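Local atomic coordinates of short chain dehydrogenase (PDB entry 3H7A), a protein that probably catalyses the NAD(P)(H)-dependent oxidation or reduction of a substrate not yet identified, as a member of the short-chain dehydrogenase/reductase family. Residues I19-A24 and A45-E50; T33-R38 and D79-L84; Y223-Q228 and F236-R241; I137-A142 and A164-M169. One frame throughout, in Å; residues are numbered along the deposited sequence.

Contact 1: I19-A24 and A45-E50; sequences IGAEIA and APLVAE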
loop_
_atom_site.group_PDB
_atom_site.type_symbol
_atom_site.label_atom_id
_atom_site.label_comp_id
_atom_site.label_asym_id
_atom_site.label_seq_id
_atom_site.Cartn_x
_atom_site.Cartn_y
_atom_site.Cartn_z
ATOM N N ILE B 19 -22.483 -16.602 0.036
ATOM C CA ILE B 19 -21.996 -15.606 -0.900
ATOM C C ILE B 19 -22.098 -16.137 -2.339
ATOM O O ILE B 19 -22.702 -15.493 -3.198
ATOM C CB ILE B 19 -20.560 -15.167 -0.543
ATOM C CG1 ILE B 19 -20.578 -14.348 0.744
ATOM C CG2 ILE B 19 -19.970 -14.312 -1.643
ATOM C CD1 ILE B 19 -19.219 -14.172 1.377
ATOM N N GLY B 20 -21.555 -17.332 -2.573
ATOM C CA GLY B 20 -21.591 -17.983 -3.894
ATOM C C GLY B 20 -22.991 -18.203 -4.435
ATOM O O GLY B 20 -23.244 -17.978 -5.621
ATOM N N ALA B 21 -23.899 -18.632 -3.563
ATOM C CA ALA B 21 -25.305 -18.846 -3.919
ATOM C C ALA B 21 -25.998 -17.552 -4.305
ATOM O O ALA B 21 -26.767 -17.518 -5.270
ATOM C CB ALA B 21 -26.044 -19.502 -2.764
ATOM N N GLU B 22 -25.723 -16.486 -3.552
ATOM C CA GLU B 22 -26.276 -15.166 -3.853
ATOM C C GLU B 22 -25.732 -14.587 -5.146
ATOM O O GLU B 22 -26.456 -13.915 -5.876
ATOM C CB GLU B 22 -26.038 -14.181 -2.710
ATOM C CG GLU B 22 -26.904 -14.425 -1.488
ATOM C CD GLU B 22 -28.392 -14.378 -1.781
ATOM O OE1 GLU B 22 -28.846 -13.505 -2.564
ATOM O OE2 GLU B 22 -29.106 -15.220 -1.209
ATOM N N ILE B 23 -24.459 -14.847 -5.429
ATOM C CA ILE B 23 -23.871 -14.419 -6.697
ATOM C C ILE B 23 -24.604 -15.103 -7.855
ATOM O O ILE B 23 -24.977 -14.448 -8.828
ATOM C CB ILE B 23 -22.349 -14.716 -6.766
ATOM C CG1 ILE B 23 -21.579 -13.852 -5.761
ATOM C CG2 ILE B 23 -21.837 -14.460 -8.151
ATOM C CD1 ILE B 23 -20.137 -14.313 -5.537
ATOM N N ALA B 24 -24.834 -16.410 -7.717
ATOM C CA ALA B 24 -25.533 -17.200 -8.728
ATOM C C ALA B 24 -26.956 -16.674 -8.916
ATOM O O ALA B 24 -27.363 -16.422 -10.048
ATOM C CB ALA B 24 -25.532 -18.680 -8.346
ATOM N N ALA B 45 -28.870 -28.500 -5.272
ATOM C CA ALA B 45 -30.287 -28.724 -5.608
ATOM C C ALA B 45 -31.282 -27.691 -5.045
ATOM O O ALA B 45 -32.162 -27.258 -5.783
ATOM C CB ALA B 45 -30.724 -30.162 -5.273
ATOM N N PRO B 46 -31.155 -27.292 -3.756
ATOM C CA PRO B 46 -31.993 -26.162 -3.331
ATOM C C PRO B 46 -31.797 -24.872 -4.149
ATOM O O PRO B 46 -32.791 -24.228 -4.503
ATOM C CB PRO B 46 -31.580 -25.952 -1.868
ATOM C CG PRO B 46 -31.107 -27.291 -1.431
ATOM C CD PRO B 46 -30.365 -27.811 -2.620
ATOM N N LEU B 47 -30.543 -24.523 -4.459
ATOM C CA LEU B 47 -30.223 -23.321 -5.242
ATOM C C LEU B 47 -30.835 -23.369 -6.640
ATOM O O LEU B 47 -31.417 -22.381 -7.102
ATOM C CB LEU B 47 -28.703 -23.094 -5.322
ATOM C CG LEU B 47 -28.187 -21.881 -6.119
ATOM C CD1 LEU B 47 -28.734 -20.564 -5.575
ATOM C CD2 LEU B 47 -26.657 -21.861 -6.188
ATOM N N VAL B 48 -30.705 -24.517 -7.301
ATOM C CA VAL B 48 -31.270 -24.710 -8.635
ATOM C C VAL B 48 -32.789 -24.557 -8.602
ATOM O O VAL B 48 -33.348 -23.833 -9.419
ATOM C CB VAL B 48 -30.855 -26.068 -9.236
ATOM C CG1 VAL B 48 -31.525 -26.303 -10.572
ATOM C CG2 VAL B 48 -29.352 -26.122 -9.406
ATOM N N ALA B 49 -33.432 -25.203 -7.628
ATOM C CA ALA B 49 -34.884 -25.119 -7.440
ATOM C C ALA B 49 -35.356 -23.680 -7.259
ATOM O O ALA B 49 -36.303 -23.261 -7.910
ATOM C CB ALA B 49 -35.319 -25.973 -6.260
ATOM N N GLU B 50 -34.668 -22.935 -6.395
ATOM C CA GLU B 50 -34.973 -21.536 -6.118
ATOM C C GLU B 50 -34.768 -20.623 -7.326
ATOM O O GLU B 50 -35.584 -19.743 -7.582
ATOM C CB GLU B 50 -34.113 -21.046 -4.953
ATOM C CG GLU B 50 -34.517 -19.693 -4.389
ATOM C CD GLU B 50 -33.699 -19.283 -3.171
ATOM O OE1 GLU B 50 -32.819 -20.064 -2.730
ATOM O OE2 GLU B 50 -33.944 -18.167 -2.656
#
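L47 meets A21 and A24 by apolar packing of side chains, with no hydrogen bond across, one leucine fork set against two small side chains. The fork works branch by branch. CD1 of L47 lies 4.0 Å from the CB of A21, while CD2 of L47 sits 4.0 Å from the CB of A24, one helical turn further along. With CG anti to the backbone N (chi1 179°) the leucine reaches straight out from helix 45-53, and the two methyls spread along the neighbouring helix. Because alanine adds only a methyl, L47 also comes down on the backbone: its CD1 is 3.6 Å from the carbonyl O of A21, and CA atoms of A21 and L47 are only 6.8 Å apart.

Helices 18-29 and 45-53 are the first two of the Rossmann fold, following strands 9-13 and 33-38 and lying side by side on one face of the parallel sheet. Helix 18-29 starts at the glycine-rich turn of such folds, and G20 belongs to that element. V48 leans on strand 57-62, whereas I19 and I23 pack on helix 216-228.

The charged pair is of a different kind. E22 and E50 approach without touching, OE2 of E22 being 5.8 Å from OE2 of E50. Both carboxylates form salt bridges with NZ of K25, which is likely to offset the repulsion between them.

Contact 2: T33-R38 and D79-L84; sequences TVFAGR and DAHAPL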
loop_
_atom_site.group_PDB
_atom_site.type_symbol
_atom_site.label_atom_id
_atom_site.label_comp_id
_atom_site.label_asym_id
_atom_site.label_seq_id
_atom_site.Cartn_x
_atom_site.Cartn_y
_atom_site.Cartn_z
ATOM N N THR B 33 -27.216 -17.621 -17.971
ATOM C CA THR B 33 -27.232 -18.989 -17.472
ATOM C C THR B 33 -26.040 -19.151 -16.543
ATOM O O THR B 33 -24.911 -18.926 -16.934
ATOM C CB THR B 33 -27.166 -20.053 -18.585
ATOM O OG1 THR B 33 -28.324 -19.946 -19.424
ATOM C CG2 THR B 33 -27.113 -21.461 -17.990
ATOM N N VAL B 34 -26.292 -19.546 -15.308
ATOM C CA VAL B 34 -25.204 -19.719 -14.367
ATOM C C VAL B 34 -24.758 -21.175 -14.346
ATOM O O VAL B 34 -25.571 -22.077 -14.239
ATOM C CB VAL B 34 -25.588 -19.189 -12.960
ATOM C CG1 VAL B 34 -24.505 -19.531 -11.916
ATOM C CG2 VAL B 34 -25.834 -17.674 -13.021
ATOM N N PHE B 35 -23.462 -21.380 -14.521
ATOM C CA PHE B 35 -22.814 -22.642 -14.237
ATOM C C PHE B 35 -22.272 -22.543 -12.831
ATOM O O PHE B 35 -21.370 -21.758 -12.555
ATOM C CB PHE B 35 -21.710 -22.933 -15.273
ATOM C CG PHE B 35 -22.225 -23.663 -16.484
ATOM C CD1 PHE B 35 -23.161 -23.059 -17.333
ATOM C CD2 PHE B 35 -21.834 -24.978 -16.742
ATOM C CE1 PHE B 35 -23.685 -23.739 -18.428
ATOM C CE2 PHE B 35 -22.344 -25.669 -17.846
ATOM C CZ PHE B 35 -23.267 -25.045 -18.689
ATOM N N ALA B 36 -22.857 -23.323 -11.937
ATOM C CA ALA B 36 -22.539 -23.247 -10.536
ATOM C C ALA B 36 -21.786 -24.499 -10.158
ATOM O O ALA B 36 -22.236 -25.609 -10.439
ATOM C CB ALA B 36 -23.827 -23.127 -9.729
ATOM N N GLY B 37 -20.626 -24.330 -9.533
ATOM C CA GLY B 37 -19.836 -25.462 -9.077
ATOM C C GLY B 37 -19.540 -25.420 -7.590
ATOM O O GLY B 37 -19.241 -24.362 -7.040
ATOM N N ARG B 38 -19.672 -26.569 -6.933
ATOM C CA ARG B 38 -19.182 -26.768 -5.567
ATOM C C ARG B 38 -18.702 -28.214 -5.481
ATOM O O ARG B 38 -18.990 -28.992 -6.386
ATOM C CB ARG B 38 -20.270 -26.456 -4.531
ATOM C CG ARG B 38 -21.396 -27.462 -4.463
ATOM C CD ARG B 38 -22.421 -27.091 -3.414
ATOM N NE ARG B 38 -21.945 -27.300 -2.050
ATOM C CZ ARG B 38 -22.609 -26.918 -0.961
ATOM N NH1 ARG B 38 -23.776 -26.291 -1.060
ATOM N NH2 ARG B 38 -22.104 -27.158 0.232
ATOM N N ASP B 79 -18.761 -22.435 -21.666
ATOM C CA ASP B 79 -18.625 -21.735 -22.936
ATOM C C ASP B 79 -19.335 -22.442 -24.108
ATOM O O ASP B 79 -19.815 -21.784 -25.037
ATOM C CB ASP B 79 -17.150 -21.505 -23.282
ATOM C CG ASP B 79 -16.980 -20.509 -24.406
ATOM O OD1 ASP B 79 -17.377 -19.337 -24.239
ATOM O OD2 ASP B 79 -16.458 -20.893 -25.465
ATOM N N ALA B 80 -19.395 -23.774 -24.058
ATOM C CA ALA B 80 -20.037 -24.561 -25.114
ATOM C C ALA B 80 -21.549 -24.341 -25.085
ATOM O O ALA B 80 -22.185 -24.267 -26.131
ATOM C CB ALA B 80 -19.694 -26.047 -24.973
ATOM N N HIS B 81 -22.095 -24.200 -23.877
ATOM C CA HIS B 81 -23.518 -23.911 -23.652
ATOM C C HIS B 81 -23.964 -22.577 -24.280
ATOM O O HIS B 81 -24.930 -22.528 -25.065
ATOM C CB HIS B 81 -23.763 -23.904 -22.155
ATOM C CG HIS B 81 -25.199 -23.829 -21.761
ATOM N ND1 HIS B 81 -25.905 -24.929 -21.326
ATOM C CD2 HIS B 81 -26.050 -22.780 -21.679
ATOM C CE1 HIS B 81 -27.131 -24.563 -20.992
ATOM N NE2 HIS B 81 -27.249 -23.265 -21.211
ATOM N N ALA B 82 -23.245 -21.513 -23.924
ATOM C CA ALA B 82 -23.417 -20.162 -24.446
ATOM C C ALA B 82 -22.114 -19.432 -24.112
ATOM O O ALA B 82 -21.457 -19.790 -23.126
ATOM C CB ALA B 82 -24.593 -19.488 -23.757
ATOM N N PRO B 83 -21.718 -18.431 -24.927
ATOM C CA PRO B 83 -20.473 -17.698 -24.690
ATOM C C PRO B 83 -20.242 -17.331 -23.222
ATOM O O PRO B 83 -21.099 -16.711 -22.585
ATOM C CB PRO B 83 -20.655 -16.438 -25.531
ATOM C CG PRO B 83 -21.471 -16.899 -26.683
ATOM C CD PRO B 83 -22.414 -17.922 -26.129
ATOM N N LEU B 84 -19.107 -17.775 -22.690
ATOM C CA LEU B 84 -18.708 -17.463 -21.331
ATOM C C LEU B 84 -18.369 -15.975 -21.221
ATOM O O LEU B 84 -17.404 -15.504 -21.834
ATOM C CB LEU B 84 -17.509 -18.332 -20.918
ATOM C CG LEU B 84 -16.965 -18.106 -19.502
ATOM C CD1 LEU B 84 -17.946 -18.513 -18.442
ATOM C CD2 LEU B 84 -15.689 -18.876 -19.339
HETATM O O HOH W 1 -29.605 -22.167 -20.720
#
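H81 and F35 meet through their first torsions: CG of H81 stands anti to the backbone N (chi1 -171°), carrying the imidazole toward the sheet, and CG of F35 is anti to the carbonyl carbon, beside the backbone N, which presents the CE1-CZ edge of its ring to the imidazole. The result is an offset edge-to-face pair, with planes at 76° and ring centroids 5.2 Å apart. The edge of F35 points at one imidazole face, CE1 of F35 lying 3.7 Å from CG of H81. Replacing F35 with an alanine would probably open a gap beneath that face and let the imidazole turn more freely.

T33 touches the far end of the ring, its CG2 3.7 Å from NE2 of H81. A water in the imidazole plane links the same NE2, at 2.6 Å, to OG1 of T33. Beyond the ring, OD1 of D79 uses its anti lone pair to accept a nearly straight bond (178°) from N of L84, and is also hydrogen-bonded to NE2 of H132. Helix 68-81 belongs to the beta-alpha-beta crossover of strand 57-62, helix 68-81 and strand 84-89 in a Rossmann fold, and packs on strand 33-38 as the chain crosses the sheet.

Contact 3: Y223-Q228 and F236-R241; sequences YWQLYQ and FEMEIR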
loop_
_atom_site.group_PDB
_atom_site.type_symbol
_atom_site.label_atom_id
_atom_site.label_comp_id
_atom_site.label_asym_id
_atom_site.label_seq_id
_atom_site.Cartn_x
_atom_site.Cartn_y
_atom_site.Cartn_z
ATOM N N TYR B 223 -20.466 -7.336 -6.927
ATOM C CA TYR B 223 -20.029 -7.979 -8.155
ATOM C C TYR B 223 -20.843 -7.505 -9.348
ATOM O O TYR B 223 -20.291 -7.309 -10.443
ATOM C CB TYR B 223 -20.100 -9.489 -8.025
ATOM C CG TYR B 223 -18.846 -10.087 -7.464
ATOM C CD1 TYR B 223 -17.604 -9.732 -7.982
ATOM C CD2 TYR B 223 -18.892 -11.009 -6.419
ATOM C CE1 TYR B 223 -16.441 -10.267 -7.478
ATOM C CE2 TYR B 223 -17.727 -11.571 -5.915
ATOM C CZ TYR B 223 -16.501 -11.185 -6.465
ATOM O OH TYR B 223 -15.320 -11.699 -6.007
ATOM N N TRP B 224 -22.147 -7.304 -9.133
ATOM C CA TRP B 224 -23.003 -6.733 -10.179
ATOM C C TRP B 224 -22.584 -5.298 -10.522
ATOM O O TRP B 224 -22.524 -4.931 -11.697
ATOM C CB TRP B 224 -24.503 -6.815 -9.832
ATOM C CG TRP B 224 -25.363 -6.352 -11.007
ATOM C CD1 TRP B 224 -26.126 -5.222 -11.073
ATOM C CD2 TRP B 224 -25.485 -6.991 -12.291
ATOM N NE1 TRP B 224 -26.729 -5.123 -12.312
ATOM C CE2 TRP B 224 -26.351 -6.196 -13.075
ATOM C CE3 TRP B 224 -24.958 -8.167 -12.848
ATOM C CZ2 TRP B 224 -26.691 -6.532 -14.390
ATOM C CZ3 TRP B 224 -25.308 -8.508 -14.148
ATOM C CH2 TRP B 224 -26.155 -7.683 -14.912
ATOM N N GLN B 225 -22.257 -4.509 -9.499
ATOM C CA GLN B 225 -21.697 -3.181 -9.713
ATOM C C GLN B 225 -20.431 -3.221 -10.592
ATOM O O GLN B 225 -20.308 -2.449 -11.545
ATOM C CB GLN B 225 -21.407 -2.501 -8.376
ATOM C CG GLN B 225 -21.038 -1.029 -8.515
ATOM C CD GLN B 225 -20.114 -0.531 -7.419
ATOM O OE1 GLN B 225 -19.247 0.311 -7.665
ATOM N NE2 GLN B 225 -20.300 -1.042 -6.203
ATOM N N LEU B 226 -19.505 -4.128 -10.284
ATOM C CA LEU B 226 -18.297 -4.281 -11.101
ATOM C C LEU B 226 -18.651 -4.713 -12.520
ATOM O O LEU B 226 -18.067 -4.210 -13.494
ATOM C CB LEU B 226 -17.316 -5.271 -10.463
ATOM C CG LEU B 226 -16.480 -4.780 -9.277
ATOM C CD1 LEU B 226 -15.785 -5.932 -8.576
ATOM C CD2 LEU B 226 -15.475 -3.716 -9.724
ATOM N N TYR B 227 -19.617 -5.628 -12.638
ATOM C CA TYR B 227 -20.081 -6.064 -13.948
ATOM C C TYR B 227 -20.555 -4.864 -14.768
ATOM O O TYR B 227 -20.209 -4.744 -15.934
ATOM C CB TYR B 227 -21.188 -7.137 -13.873
ATOM C CG TYR B 227 -21.702 -7.472 -15.266
ATOM C CD1 TYR B 227 -20.982 -8.309 -16.103
ATOM C CD2 TYR B 227 -22.856 -6.881 -15.768
ATOM C CE1 TYR B 227 -21.410 -8.576 -17.386
ATOM C CE2 TYR B 227 -23.298 -7.158 -17.044
ATOM C CZ TYR B 227 -22.571 -8.000 -17.842
ATOM O OH TYR B 227 -22.991 -8.266 -19.115
ATOM N N GLN B 228 -21.323 -3.977 -14.137
ATOM C CA GLN B 228 -21.947 -2.848 -14.824
ATOM C C GLN B 228 -21.020 -1.716 -15.305
ATOM O O GLN B 228 -21.425 -0.911 -16.144
ATOM C CB GLN B 228 -23.066 -2.271 -13.962
ATOM C CG GLN B 228 -24.253 -3.196 -13.773
ATOM C CD GLN B 228 -25.253 -3.128 -14.910
ATOM O OE1 GLN B 228 -26.339 -2.560 -14.754
ATOM N NE2 GLN B 228 -24.903 -3.714 -16.057
ATOM N N PHE B 236 -10.067 -2.048 -10.819
ATOM C CA PHE B 236 -9.440 -3.351 -10.633
ATOM C C PHE B 236 -9.774 -3.939 -9.272
ATOM O O PHE B 236 -10.248 -5.055 -9.192
ATOM C CB PHE B 236 -7.921 -3.334 -10.848
ATOM C CG PHE B 236 -7.227 -4.559 -10.296
ATOM C CD1 PHE B 236 -7.350 -5.793 -10.931
ATOM C CD2 PHE B 236 -6.467 -4.480 -9.121
ATOM C CE1 PHE B 236 -6.735 -6.948 -10.407
ATOM C CE2 PHE B 236 -5.862 -5.621 -8.581
ATOM C CZ PHE B 236 -5.994 -6.861 -9.230
ATOM N N GLU B 237 -9.522 -3.188 -8.204
ATOM C CA GLU B 237 -9.690 -3.707 -6.854
ATOM C C GLU B 237 -10.631 -2.838 -6.055
ATOM O O GLU B 237 -10.566 -1.620 -6.127
ATOM C CB GLU B 237 -8.344 -3.747 -6.144
ATOM C CG GLU B 237 -8.271 -4.667 -4.956
ATOM C CD GLU B 237 -6.835 -4.924 -4.552
ATOM O OE1 GLU B 237 -6.076 -3.948 -4.396
ATOM O OE2 GLU B 237 -6.457 -6.101 -4.407
ATOM N N MET B 238 -11.488 -3.477 -5.271
ATOM C CA MET B 238 -12.498 -2.775 -4.496
ATOM C C MET B 238 -12.654 -3.529 -3.185
ATOM O O MET B 238 -12.646 -4.760 -3.180
ATOM C CB MET B 238 -13.816 -2.781 -5.274
ATOM C CG MET B 238 -14.717 -1.634 -4.944
ATOM S SD MET B 238 -16.157 -1.479 -5.996
ATOM C CE MET B 238 -17.168 -2.853 -5.469
ATOM N N GLU B 239 -12.777 -2.807 -2.074
ATOM C CA GLU B 239 -12.990 -3.447 -0.774
ATOM C C GLU B 239 -14.327 -3.042 -0.172
ATOM O O GLU B 239 -14.665 -1.863 -0.166
ATOM C CB GLU B 239 -11.849 -3.135 0.209
ATOM C CG GLU B 239 -11.966 -3.930 1.509
ATOM C CD GLU B 239 -10.826 -3.714 2.502
ATOM O OE1 GLU B 239 -9.824 -3.037 2.171
ATOM O OE2 GLU B 239 -10.948 -4.248 3.631
ATOM N N ILE B 240 -15.082 -4.021 0.326
ATOM C CA ILE B 240 -16.369 -3.768 0.967
ATOM C C ILE B 240 -16.384 -4.330 2.380
ATOM O O ILE B 240 -15.676 -5.289 2.667
ATOM C CB ILE B 240 -17.551 -4.364 0.146
ATOM C CG1 ILE B 240 -17.314 -5.849 -0.178
ATOM C CG2 ILE B 240 -17.725 -3.587 -1.121
ATOM C CD1 ILE B 240 -18.457 -6.534 -0.930
ATOM N N ARG B 241 -17.163 -3.707 3.260
ATOM C CA ARG B 241 -17.473 -4.252 4.593
ATOM C C ARG B 241 -18.775 -3.635 5.144
ATOM O O ARG B 241 -19.152 -2.527 4.725
ATOM C CB ARG B 241 -16.297 -4.114 5.576
ATOM C CG ARG B 241 -15.688 -2.751 5.688
ATOM C CD ARG B 241 -14.925 -2.617 6.992
ATOM N NE ARG B 241 -15.822 -2.754 8.142
ATOM C CZ ARG B 241 -15.499 -2.459 9.401
ATOM N NH1 ARG B 241 -14.287 -2.001 9.701
ATOM N NH2 ARG B 241 -16.398 -2.620 10.365
#
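M238, Q225 and L226 join helix 216-228 to strand 237-240, the outermost strand of the parallel Rossmann sheet in this chain. Helix and strand are the closing elements of the fold; sheet bonds hold the strand, and M238 is the side chain that bridges from it to this part of the helix. Their backbones stay apart, CA of L226 being 8.9 Å from CA of M238, so the methionine has to span the interval. It leaves the strand with CG anti to the backbone N (chi1 -154°), runs out extended, and bends at its last torsion (chi3 72°), which turns the terminal methyl toward L226 and Q225.

L226 receives it by apolar packing, a rather loose approach. Q225 comes from the preceding position on the helix: its extended side chain crosses that of M238, and the amide end rests against the thioether.

The surroundings tie this unit to the sheet and to the assembly. M238 hydrogen-bonds through its backbone to H182 and I184 of strand 178-185, and NZ of K136 donates hydrogen bonds to the carbonyl O atoms of L226 and Y227 near the end of the helix. T235 of the second subunit packs on M238, and Q229 of that subunit on Q225, consistent with a subunit interface built on the last helix and strand, as in other family members. At the centre, CE of M238 lies 4.3 Å from CG of L226.

Contact 4: I137-A142 and A164-M169; sequences IFFTGA and AVAQSM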
loop_
_atom_site.group_PDB
_atom_site.type_symbol
_atom_site.label_atom_id
_atom_site.label_comp_id
_atom_site.label_asym_id
_atom_site.label_seq_id
_atom_site.Cartn_x
_atom_site.Cartn_y
_atom_site.Cartn_z
ATOM N N ILE B 137 -13.567 -11.227 -15.414
ATOM C CA ILE B 137 -13.023 -12.268 -14.542
ATOM C C ILE B 137 -12.783 -11.693 -13.168
ATOM O O ILE B 137 -11.861 -10.902 -12.975
ATOM C CB ILE B 137 -11.672 -12.827 -15.043
ATOM C CG1 ILE B 137 -11.766 -13.251 -16.511
ATOM C CG2 ILE B 137 -11.232 -13.979 -14.139
ATOM C CD1 ILE B 137 -10.455 -13.643 -17.146
ATOM N N PHE B 138 -13.613 -12.110 -12.221
ATOM C CA PHE B 138 -13.644 -11.532 -10.891
ATOM C C PHE B 138 -13.136 -12.547 -9.888
ATOM O O PHE B 138 -13.484 -13.728 -9.967
ATOM C CB PHE B 138 -15.083 -11.127 -10.538
ATOM C CG PHE B 138 -15.654 -10.043 -11.414
ATOM C CD1 PHE B 138 -14.829 -9.204 -12.158
ATOM C CD2 PHE B 138 -17.026 -9.826 -11.458
ATOM C CE1 PHE B 138 -15.350 -8.200 -12.948
ATOM C CE2 PHE B 138 -17.557 -8.810 -12.235
ATOM C CZ PHE B 138 -16.716 -7.998 -12.981
ATOM N N PHE B 139 -12.315 -12.081 -8.947
ATOM C CA PHE B 139 -11.734 -12.922 -7.912
ATOM C C PHE B 139 -12.146 -12.401 -6.545
ATOM O O PHE B 139 -12.023 -11.209 -6.283
ATOM C CB PHE B 139 -10.213 -12.869 -8.007
ATOM C CG PHE B 139 -9.660 -13.476 -9.268
ATOM C CD1 PHE B 139 -9.483 -14.856 -9.365
ATOM C CD2 PHE B 139 -9.291 -12.669 -10.345
ATOM C CE1 PHE B 139 -8.949 -15.445 -10.524
ATOM C CE2 PHE B 139 -8.752 -13.234 -11.503
ATOM C CZ PHE B 139 -8.585 -14.642 -11.585
ATOM N N THR B 140 -12.632 -13.284 -5.673
ATOM C CA THR B 140 -12.974 -12.890 -4.304
ATOM C C THR B 140 -11.756 -12.928 -3.397
ATOM O O THR B 140 -11.199 -13.996 -3.154
ATOM C CB THR B 140 -14.060 -13.786 -3.689
ATOM O OG1 THR B 140 -15.224 -13.783 -4.527
ATOM C CG2 THR B 140 -14.454 -13.271 -2.325
ATOM N N GLY B 141 -11.381 -11.761 -2.874
ATOM C CA GLY B 141 -10.255 -11.629 -1.945
ATOM C C GLY B 141 -10.714 -11.450 -0.514
ATOM O O GLY B 141 -11.908 -11.452 -0.240
ATOM N N ALA B 142 -9.761 -11.294 0.401
ATOM C CA ALA B 142 -10.064 -11.157 1.829
ATOM C C ALA B 142 -9.075 -10.149 2.363
ATOM O O ALA B 142 -8.184 -9.731 1.622
ATOM C CB ALA B 142 -9.858 -12.505 2.532
ATOM N N ALA B 164 -1.833 -11.322 -6.737
ATOM C CA ALA B 164 -0.832 -11.149 -7.813
ATOM C C ALA B 164 -1.282 -11.676 -9.169
ATOM O O ALA B 164 -0.978 -11.067 -10.213
ATOM C CB ALA B 164 0.428 -11.814 -7.441
ATOM N N VAL B 165 -1.961 -12.821 -9.162
ATOM C CA VAL B 165 -2.422 -13.446 -10.401
ATOM C C VAL B 165 -3.407 -12.482 -11.052
ATOM O O VAL B 165 -3.272 -12.159 -12.235
ATOM C CB VAL B 165 -3.034 -14.864 -10.145
ATOM C CG1 VAL B 165 -3.869 -15.350 -11.328
ATOM C CG2 VAL B 165 -1.942 -15.881 -9.837
ATOM N N ALA B 166 -4.355 -11.992 -10.250
ATOM C CA ALA B 166 -5.329 -10.986 -10.684
ATOM C C ALA B 166 -4.664 -9.723 -11.240
ATOM O O ALA B 166 -5.009 -9.302 -12.335
ATOM C CB ALA B 166 -6.303 -10.646 -9.555
ATOM N N GLN B 167 -3.681 -9.162 -10.521
ATOM C CA GLN B 167 -2.963 -7.964 -10.973
ATOM C C GLN B 167 -2.296 -8.183 -12.316
ATOM O O GLN B 167 -2.467 -7.373 -13.228
ATOM C CB GLN B 167 -1.905 -7.527 -9.958
ATOM C CG GLN B 167 -2.457 -6.939 -8.681
ATOM C CD GLN B 167 -1.388 -6.219 -7.893
ATOM O OE1 GLN B 167 -0.222 -6.179 -8.309
ATOM N NE2 GLN B 167 -1.765 -5.659 -6.755
ATOM N N SER B 168 -1.559 -9.285 -12.434
ATOM C CA SER B 168 -0.856 -9.638 -13.666
ATOM C C SER B 168 -1.793 -9.904 -14.838
ATOM O O SER B 168 -1.480 -9.575 -15.994
ATOM C CB SER B 168 0.001 -10.869 -13.426
ATOM O OG SER B 168 1.076 -10.556 -12.563
ATOM N N MET B 169 -2.934 -10.515 -14.542
ATOM C CA MET B 169 -3.901 -10.793 -15.591
ATOM C C MET B 169 -4.497 -9.470 -16.030
ATOM O O MET B 169 -4.680 -9.239 -17.219
ATOM C CB MET B 169 -4.980 -11.772 -15.117
ATOM C CG MET B 169 -4.525 -13.259 -15.055
ATOM S SD MET B 169 -5.805 -14.445 -14.584
ATOM C CE MET B 169 -7.066 -14.033 -15.787
#
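F139, I137, A166 and M169 pack strand to helix within the beta-alpha-beta unit of strand 135-142, helix 153-173 and strand 178-185, part of the Rossmann fold. The two segments run nearly antiparallel, at 154°, their axes 9.7 Å apart at closest approach. Alternate residues of the strand, I137 and F139, point at the helix, and A166 and M169 answer from successive turns.

The F139 ring meets A166 through CD2 and CE2 and M169 through its tip CZ, both obliquely. CD2 of F139 is 3.7 Å from CB of A166, and the small alanine lets the CA atoms of F139 and A166 come within 7.2 Å. One turn further along the helix, M169 crosses F139 at about a right angle in a Met-aromatic contact, its SD 4.1 Å from CZ of F139, 5.3 Å from the ring centroid and 74° off the normal. A leucine in place of F139 would probably cost the sulfur its aromatic partner and open a gap beside A166.

Facing away from the helix, T140 hydrogen-bonds through OG1 to OH of Y223. The outer flank of helix 153-173 is an interface: OE1 of Q167 accepts a hydrogen bond from N of G148 in the third subunit. The methionine, bent at its last torsion (chi3 54°), also crosses I137 at about a right angle, bringing CE of M169 to 3.7 Å from CD1 of I137.

Followed from the N terminus, contact 1 opens at 19-24, and contact 2 opens at 33-38 before contact 1 closes at 45-50; contact 2 closes only at 79-84, so the two loops cross. Together they tie helices and strand in the first half of the Rossmann fold, touching where A24 meets V34. Contact 4 closes a local loop within one crossover, and contact 3, later still, joins the last helix to the edge strand; these follow in series, with no nesting. Helix 216-228 bridges the halves: Y223 packs on I23 of contact 1 and probably hydrogen-bonds to T140 of contact 4, while F236 of contact 3 rests on A166.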